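Local atomic coordinates of glycosyl hydrolase BlGH5_18 (Bifidobacterium longum subsp. infantis, PDB entry 7LQX), a protein that is a family 5 glycoside hydrolase that probably cleaves glycosidic bonds during N-glycan degradation. Residues R56-D61 and G332-H337; Y243-G248 and N282-E287. All blocks are in the same frame, centred on the assembly; numbering follows the deposited sequence.

In the fold
Eight parallel strands, ordered 5-4-3-2-1-8-7-6, give the (beta/alpha)8 barrel of family 5 glycoside hydrolases, and each interaction brings together segments that are apart in sequence. In interaction 1 the turn that follows helix 45-57 meets the loop after strand 306-312. Interaction 2 joins the turn between helices 239-243 and 248-264, in the connection after strand 229-233, to the loop after strand 272-277. Its residues lie in sequence entirely between 61 and 332. The two centres are about 23 Å apart, the nearest atoms about 9 Å apart. In this family the active site lies at the C-terminal strand ends; 282-287 and 332-337 both lie in connections following barrel strands.

Interaction 1: residues R56-D61 and G332-H337; sequences RNLGMD and GLFDEH
A Schellman motif following helix 45-57 delivers L58 to L333 and F334, in the loop between the eighth barrel strand and helix 342-354. The evidence for the motif is the positive phi of G59 (86°) with two bonds back into the last helical turn, one of them from G59 N to R56 O (2.8 Å). L58, just before this glycine, has CG anti to its carbonyl carbon, and its extended second torsion (chi2 -179°) makes CD1 the leading methyl. CD1 lies 3.6 Å from F334 CE2, approaching the ring obliquely, while L58 CG comes to 3.7 Å from F334 CZ. The two side chains arrive from opposite directions. The same methyl, L58 CD1, also meets CD1 of L333 at 4.0 Å. Substituting an alanine for L58 would probably leave F334 CE2 and CZ and the L333 methyl without their partner and open a gap between the turn and the 332-337 loop. The cluster extends beyond the two segments: the F334 ring meets that of H315 with planes at about 20°, and L333 packs on I343 and F347 of helix 342-354. All three touching residues are buried and their meeting atoms are carbon, so the contact is purely apolar; its fit depends on shape, and polar bonds such as G59 O with R355 NH2 lie outside it.

Interaction 2: residues Y243-G248 and N282-E287; sequences YGAMSG and NVLEAE
Two loops of the (beta/alpha)8 barrel, one after helix 239-243 and one after strand 272-277, meet where the methyl of A245 faces V283 and L284. A245 follows G244 in a type I beta turn running to S247, and its CB points toward the opposite loop. That methyl makes two contacts of different kinds: a van der Waals contact with the backbone oxygen V283 O, 3.4 Å from A245 CB, and an apolar one with the L284 methyl CD2, 3.8 Å from the same CB. The conformation of L284 explains which branch does the touching. Its CG stands anti to the carbonyl carbon, and with CD1 extended from CA the other methyl, CD2, is the one turned to A245. The L284 side chain also packs on C250 of helix 248-264, while that of V283 rests on A240 and Q241 of helix 239-243; the loop 282-287 thus touches the helices before and after the turn.

S247, at the end of the turn, closes it through two bonds to G244 O. Its chi1 is near 70°, which places OG between its own N and carbonyl carbon and brings the hydroxyl back over the turn. From this N-cap position OG also accepts from C250 N, in the first turn of helix 248-264. G244 O is gripped by S247 N at 3.1 Å and by S247 OG, the donor, at 2.8 Å; the hydroxyl stands 15° from the carbonyl plane, with a C=O...OG angle of 140°.

Interaction 1: residues R56-D61 and G332-H337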
ATOM      1  N   ARG A  56     -31.249   6.948  -1.148  1.00 12.44           N
ATOM      2  CA  ARG A  56     -32.544   6.502  -0.644  1.00 12.86           C
ATOM      3  C   ARG A  56     -33.675   7.026  -1.519  1.00 13.53           C
ATOM      4  O   ARG A  56     -34.672   6.329  -1.748  1.00 13.66           O
ATOM      5  CB  ARG A  56     -32.738   6.974   0.799  1.00 13.34           C
ATOM      6  CG  ARG A  56     -34.138   6.732   1.375  1.00 13.98           C
ATOM      7  CD  ARG A  56     -34.506   5.252   1.450  1.00 13.52           C
ATOM      8  NE  ARG A  56     -35.874   5.056   1.937  1.00 16.68           N
ATOM      9  CZ  ARG A  56     -36.965   5.098   1.170  1.00 18.13           C
ATOM     10  NH1 ARG A  56     -36.864   5.328  -0.133  1.00 23.04           N
ATOM     11  NH2 ARG A  56     -38.167   4.910   1.704  1.00 19.64           N
ATOM     12  N   ASN A  57     -33.543   8.260  -2.009  1.00 14.02           N
ATOM     13  CA  ASN A  57     -34.605   8.875  -2.795  1.00 14.80           C
ATOM     14  C   ASN A  57     -34.784   8.227  -4.161  1.00 14.52           C
ATOM     15  O   ASN A  57     -35.822   8.438  -4.796  1.00 15.14           O
ATOM     16  CB  ASN A  57     -34.362  10.376  -2.910  1.00 16.33           C
ATOM     17  CG  ASN A  57     -34.705  11.109  -1.629  1.00 19.49           C
ATOM     18  OD1 ASN A  57     -35.326  10.543  -0.727  1.00 22.17           O
ATOM     19  ND2 ASN A  57     -34.308  12.367  -1.539  1.00 24.15           N
ATOM     20  N   LEU A  58     -33.814   7.434  -4.623  1.00 13.68           N
ATOM     21  CA  LEU A  58     -34.011   6.581  -5.785  1.00 14.93           C
ATOM     22  C   LEU A  58     -34.898   5.381  -5.495  1.00 15.00           C
ATOM     23  O   LEU A  58     -35.199   4.613  -6.421  1.00 16.59           O
ATOM     24  CB  LEU A  58     -32.673   6.030  -6.272  1.00 16.11           C
ATOM     25  CG  LEU A  58     -31.675   6.988  -6.903  1.00 18.49           C
ATOM     26  CD1 LEU A  58     -30.446   6.181  -7.320  1.00 19.94           C
ATOM     27  CD2 LEU A  58     -32.290   7.720  -8.082  1.00 20.58           C
ATOM     28  N   GLY A  59     -35.297   5.183  -4.244  1.00 13.37           N
ATOM     29  CA  GLY A  59     -36.024   3.992  -3.866  1.00 13.24           C
ATOM     30  C   GLY A  59     -35.148   2.812  -3.528  1.00 12.39           C
ATOM     31  O   GLY A  59     -35.588   1.662  -3.669  1.00 12.26           O
HETATM   32  N   MSE A  60     -33.917   3.053  -3.095  1.00 11.93           N
HETATM   33  CA  MSE A  60     -33.006   1.982  -2.726  1.00 11.18           C
HETATM   34  C   MSE A  60     -33.270   1.531  -1.300  1.00 11.25           C
HETATM   35  O   MSE A  60     -33.640   2.337  -0.442  1.00 13.24           O
HETATM   36  CB  MSE A  60     -31.563   2.461  -2.835  1.00 10.73           C
HETATM   37  CG  MSE A  60     -31.182   2.959  -4.206  1.00 11.64           C
HETATM   38 SE   MSE A  60     -31.235   1.595  -5.578  1.00 19.03          SE
HETATM   39  CE  MSE A  60     -32.962   1.940  -6.332  1.00 11.52           C
ATOM     40  N   ASP A  61     -33.073   0.240  -1.041  1.00 10.81           N
ATOM     41  CA  ASP A  61     -33.233  -0.304   0.296  1.00 11.02           C
ATOM     42  C   ASP A  61     -31.921  -0.731   0.940  1.00 10.33           C
ATOM     43  O   ASP A  61     -31.927  -1.110   2.114  1.00 10.77           O
ATOM     44  CB  ASP A  61     -34.242  -1.462   0.286  1.00 11.05           C
ATOM     45  CG  ASP A  61     -33.822  -2.596  -0.621  1.00 10.51           C
ATOM     46  OD1 ASP A  61     -32.802  -3.244  -0.321  1.00 10.14           O
ATOM     47  OD2 ASP A  61     -34.503  -2.828  -1.636  1.00 11.24           O
ATOM     48  N   GLY A 332     -21.381   5.583 -12.431  1.00  8.49           N
ATOM     49  CA  GLY A 332     -22.351   5.977 -11.435  1.00  8.36           C
ATOM     50  C   GLY A 332     -23.764   6.120 -11.970  1.00  8.37           C
ATOM     51  O   GLY A 332     -24.019   6.289 -13.165  1.00  8.60           O
ATOM     52  N   LEU A 333     -24.700   6.078 -11.014  1.00  7.87           N
ATOM     53  CA  LEU A 333     -26.076   6.502 -11.236  1.00  8.22           C
ATOM     54  C   LEU A 333     -26.225   8.005 -11.042  1.00  8.21           C
ATOM     55  O   LEU A 333     -27.156   8.605 -11.586  1.00  9.65           O
ATOM     56  CB  LEU A 333     -27.000   5.775 -10.258  1.00  9.32           C
ATOM     57  CG  LEU A 333     -27.019   4.253 -10.322  1.00  8.36           C
ATOM     58  CD1 LEU A 333     -28.013   3.744  -9.276  1.00 10.26           C
ATOM     59  CD2 LEU A 333     -27.364   3.766 -11.707  1.00  9.43           C
ATOM     60  N   PHE A 334     -25.335   8.604 -10.252  1.00  8.58           N
ATOM     61  CA  PHE A 334     -25.224  10.042 -10.072  1.00  9.42           C
ATOM     62  C   PHE A 334     -23.883  10.475 -10.642  1.00  9.71           C
ATOM     63  O   PHE A 334     -22.903   9.722 -10.590  1.00 10.00           O
ATOM     64  CB  PHE A 334     -25.236  10.418  -8.586  1.00  9.68           C
ATOM     65  CG  PHE A 334     -26.511  10.088  -7.889  1.00 10.46           C
ATOM     66  CD1 PHE A 334     -27.562  10.988  -7.877  1.00 13.02           C
ATOM     67  CD2 PHE A 334     -26.673   8.877  -7.248  1.00 13.21           C
ATOM     68  CE1 PHE A 334     -28.746  10.685  -7.232  1.00 12.26           C
ATOM     69  CE2 PHE A 334     -27.862   8.566  -6.606  1.00 13.59           C
ATOM     70  CZ  PHE A 334     -28.897   9.470  -6.599  1.00 14.17           C
ATOM     71  N   ASP A 335     -23.835  11.685 -11.191  1.00  9.94           N
ATOM     72  CA  ASP A 335     -22.587  12.210 -11.727  1.00  9.08           C
ATOM     73  C   ASP A 335     -21.694  12.703 -10.590  1.00 10.31           C
ATOM     74  O   ASP A 335     -22.048  12.645  -9.409  1.00 11.89           O
ATOM     75  CB  ASP A 335     -22.856  13.231 -12.834  1.00 10.78           C
ATOM     76  CG  ASP A 335     -23.527  14.489 -12.342  1.00 11.83           C
ATOM     77  OD1 ASP A 335     -23.348  14.878 -11.166  1.00 11.58           O
ATOM     78  OD2 ASP A 335     -24.238  15.109 -13.166  1.00 13.81           O
ATOM     79  N   GLU A 336     -20.505  13.187 -10.953  1.00 11.75           N
ATOM     80  CA  GLU A 336     -19.508  13.582  -9.962  1.00 13.97           C
ATOM     81  C   GLU A 336     -19.876  14.860  -9.228  1.00 16.09           C
ATOM     82  O   GLU A 336     -19.135  15.272  -8.326  1.00 16.99           O
ATOM     83  CB  GLU A 336     -18.126  13.734 -10.605  1.00 15.95           C
ATOM     84  CG  GLU A 336     -17.979  14.950 -11.526  1.00 15.88           C
ATOM     85  CD  GLU A 336     -16.543  15.194 -11.947  1.00 24.23           C
ATOM     86  OE1 GLU A 336     -15.633  14.819 -11.184  1.00 21.05           O
ATOM     87  OE2 GLU A 336     -16.314  15.773 -13.032  1.00 26.75           O
ATOM     88  N   HIS A 337     -20.976  15.514  -9.593  1.00 13.58           N
ATOM     89  CA  HIS A 337     -21.498  16.641  -8.835  1.00 15.09           C
ATOM     90  C   HIS A 337     -22.761  16.279  -8.068  1.00 15.32           C
ATOM     91  O   HIS A 337     -23.402  17.162  -7.489  1.00 18.61           O
ATOM     92  CB  HIS A 337     -21.706  17.832  -9.764  1.00 17.22           C
ATOM     93  CG  HIS A 337     -20.444  18.282 -10.432  1.00 18.19           C
ATOM     94  ND1 HIS A 337     -19.464  18.989  -9.769  1.00 21.12           N
ATOM     95  CD2 HIS A 337     -19.990  18.105 -11.695  1.00 20.53           C
ATOM     96  CE1 HIS A 337     -18.469  19.242 -10.600  1.00 20.83           C
ATOM     97  NE2 HIS A 337     -18.763  18.713 -11.774  1.00 21.40           N
TER

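Interaction 2: residues Y243-G248 and N282-E287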
ATOM      1  N   TYR A 243     -20.481 -10.572 -29.088  1.00 11.57           N
ATOM      2  CA  TYR A 243     -21.850 -10.650 -29.577  1.00 12.42           C
ATOM      3  C   TYR A 243     -22.432  -9.307 -29.979  1.00 12.27           C
ATOM      4  O   TYR A 243     -23.400  -9.284 -30.749  1.00 13.14           O
ATOM      5  CB  TYR A 243     -22.762 -11.301 -28.528  1.00 11.68           C
ATOM      6  CG  TYR A 243     -22.273 -12.667 -28.163  1.00 10.50           C
ATOM      7  CD1 TYR A 243     -22.513 -13.749 -28.993  1.00 14.04           C
ATOM      8  CD2 TYR A 243     -21.532 -12.873 -27.014  1.00 10.25           C
ATOM      9  CE1 TYR A 243     -22.044 -14.999 -28.682  1.00 11.42           C
ATOM     10  CE2 TYR A 243     -21.064 -14.120 -26.696  1.00 11.00           C
ATOM     11  CZ  TYR A 243     -21.313 -15.175 -27.538  1.00 11.98           C
ATOM     12  OH  TYR A 243     -20.831 -16.410 -27.200  1.00 11.79           O
ATOM     13  N   GLY A 244     -21.862  -8.211 -29.512  1.00 11.49           N
ATOM     14  CA  GLY A 244     -22.327  -6.881 -29.846  1.00 11.07           C
ATOM     15  C   GLY A 244     -22.891  -6.193 -28.620  1.00 10.40           C
ATOM     16  O   GLY A 244     -23.576  -6.804 -27.789  1.00 11.54           O
ATOM     17  N   ALA A 245     -22.618  -4.897 -28.509  1.00 11.77           N
ATOM     18  CA  ALA A 245     -23.130  -4.143 -27.377  1.00 10.32           C
ATOM     19  C   ALA A 245     -24.652  -4.117 -27.360  1.00 13.06           C
ATOM     20  O   ALA A 245     -25.247  -3.961 -26.292  1.00 13.62           O
ATOM     21  CB  ALA A 245     -22.581  -2.720 -27.419  1.00 14.73           C
HETATM   22  N   MSE A 246     -25.289  -4.261 -28.518  1.00 12.70           N
HETATM   23  CA  MSE A 246     -26.743  -4.169 -28.661  1.00 12.42           C
HETATM   24  C   MSE A 246     -27.342  -5.548 -28.889  1.00 14.75           C
HETATM   25  O   MSE A 246     -28.410  -5.687 -29.479  1.00 18.06           O
HETATM   26  CB  MSE A 246     -27.061  -3.245 -29.835  1.00 21.54           C
HETATM   27  CG  MSE A 246     -28.526  -2.901 -30.042  1.00 57.73           C
HETATM   28 SE   MSE A 246     -29.451  -2.277 -28.438  1.00 93.98          SE
HETATM   29  CE  MSE A 246     -28.088  -1.094 -27.691  1.00 70.02           C
ATOM     30  N   SER A 247     -26.647  -6.573 -28.418  1.00 12.71           N
ATOM     31  CA  SER A 247     -27.116  -7.936 -28.598  1.00 11.60           C
ATOM     32  C   SER A 247     -27.919  -8.422 -27.397  1.00 11.28           C
ATOM     33  O   SER A 247     -27.775  -7.938 -26.269  1.00 11.45           O
ATOM     34  CB  SER A 247     -25.936  -8.878 -28.821  1.00 10.89           C
ATOM     35  OG  SER A 247     -25.182  -9.038 -27.632  1.00 11.10           O
ATOM     36  N   GLY A 248     -28.746  -9.435 -27.655  1.00 11.52           N
ATOM     37  CA  GLY A 248     -29.446 -10.102 -26.578  1.00 12.07           C
ATOM     38  C   GLY A 248     -28.520 -10.819 -25.618  1.00 10.34           C
ATOM     39  O   GLY A 248     -28.816 -10.918 -24.429  1.00  9.74           O
ATOM     40  N   ASN A 282     -16.567   1.200 -21.757  1.00  9.22           N
ATOM     41  CA  ASN A 282     -15.531   0.702 -22.656  1.00  9.36           C
ATOM     42  C   ASN A 282     -16.119  -0.180 -23.748  1.00 11.79           C
ATOM     43  O   ASN A 282     -15.473  -0.380 -24.781  1.00 13.00           O
ATOM     44  CB  ASN A 282     -14.413  -0.019 -21.895  1.00 10.98           C
ATOM     45  CG  ASN A 282     -14.910  -1.148 -21.005  1.00 11.28           C
ATOM     46  OD1 ASN A 282     -16.108  -1.349 -20.821  1.00 10.30           O
ATOM     47  ND2 ASN A 282     -13.969  -1.890 -20.436  1.00 13.08           N
ATOM     48  N   VAL A 283     -17.340  -0.676 -23.555  1.00  9.16           N
ATOM     49  CA  VAL A 283     -18.013  -1.487 -24.566  1.00  9.76           C
ATOM     50  C   VAL A 283     -19.403  -0.981 -24.926  1.00 10.37           C
ATOM     51  O   VAL A 283     -19.876  -1.258 -26.045  1.00 13.97           O
ATOM     52  CB  VAL A 283     -18.063  -2.980 -24.163  1.00 10.25           C
ATOM     53  CG1 VAL A 283     -16.642  -3.554 -24.104  1.00 11.71           C
ATOM     54  CG2 VAL A 283     -18.788  -3.173 -22.846  1.00  9.68           C
ATOM     55  N   LEU A 284     -20.085  -0.241 -24.052  1.00  9.28           N
ATOM     56  CA  LEU A 284     -21.393   0.327 -24.338  1.00 11.25           C
ATOM     57  C   LEU A 284     -21.288   1.829 -24.582  1.00 11.55           C
ATOM     58  O   LEU A 284     -20.377   2.493 -24.086  1.00 12.20           O
ATOM     59  CB  LEU A 284     -22.342   0.116 -23.157  1.00 11.22           C
ATOM     60  CG  LEU A 284     -22.442  -1.306 -22.627  1.00 10.21           C
ATOM     61  CD1 LEU A 284     -23.383  -1.329 -21.403  1.00 11.19           C
ATOM     62  CD2 LEU A 284     -22.870  -2.320 -23.680  1.00 12.96           C
ATOM     63  N   GLU A 285     -22.241   2.365 -25.332  1.00 13.50           N
ATOM     64  CA  GLU A 285     -22.338   3.804 -25.507  1.00 13.55           C
ATOM     65  C   GLU A 285     -23.133   4.412 -24.359  1.00 13.19           C
ATOM     66  O   GLU A 285     -24.073   3.808 -23.843  1.00 13.08           O
ATOM     67  CB  GLU A 285     -23.037   4.134 -26.827  1.00 19.57           C
ATOM     68  CG  GLU A 285     -22.324   3.579 -28.048  1.00 25.51           C
ATOM     69  CD  GLU A 285     -20.872   4.001 -28.109  1.00 44.43           C
ATOM     70  OE1 GLU A 285     -20.613   5.222 -28.069  1.00 47.43           O
ATOM     71  OE2 GLU A 285     -19.993   3.115 -28.175  1.00 51.46           O
ATOM     72  N   ALA A 286     -22.762   5.634 -23.974  1.00 13.26           N
ATOM     73  CA  ALA A 286     -23.461   6.304 -22.886  1.00 13.03           C
ATOM     74  C   ALA A 286     -24.966   6.340 -23.122  1.00 12.33           C
ATOM     75  O   ALA A 286     -25.758   6.114 -22.200  1.00 11.97           O
ATOM     76  CB  ALA A 286     -22.930   7.730 -22.734  1.00 13.71           C
ATOM     77  N   GLU A 287     -25.388   6.617 -24.351  1.00 11.87           N
ATOM     78  CA  GLU A 287     -26.814   6.737 -24.605  1.00 12.99           C
ATOM     79  C   GLU A 287     -27.546   5.413 -24.455  1.00 12.89           C
ATOM     80  O   GLU A 287     -28.773   5.411 -24.326  1.00 15.26           O
ATOM     81  CB  GLU A 287     -27.050   7.304 -26.000  1.00 18.57           C
ATOM     82  CG  GLU A 287     -26.524   6.419 -27.095  1.00 21.76           C
TER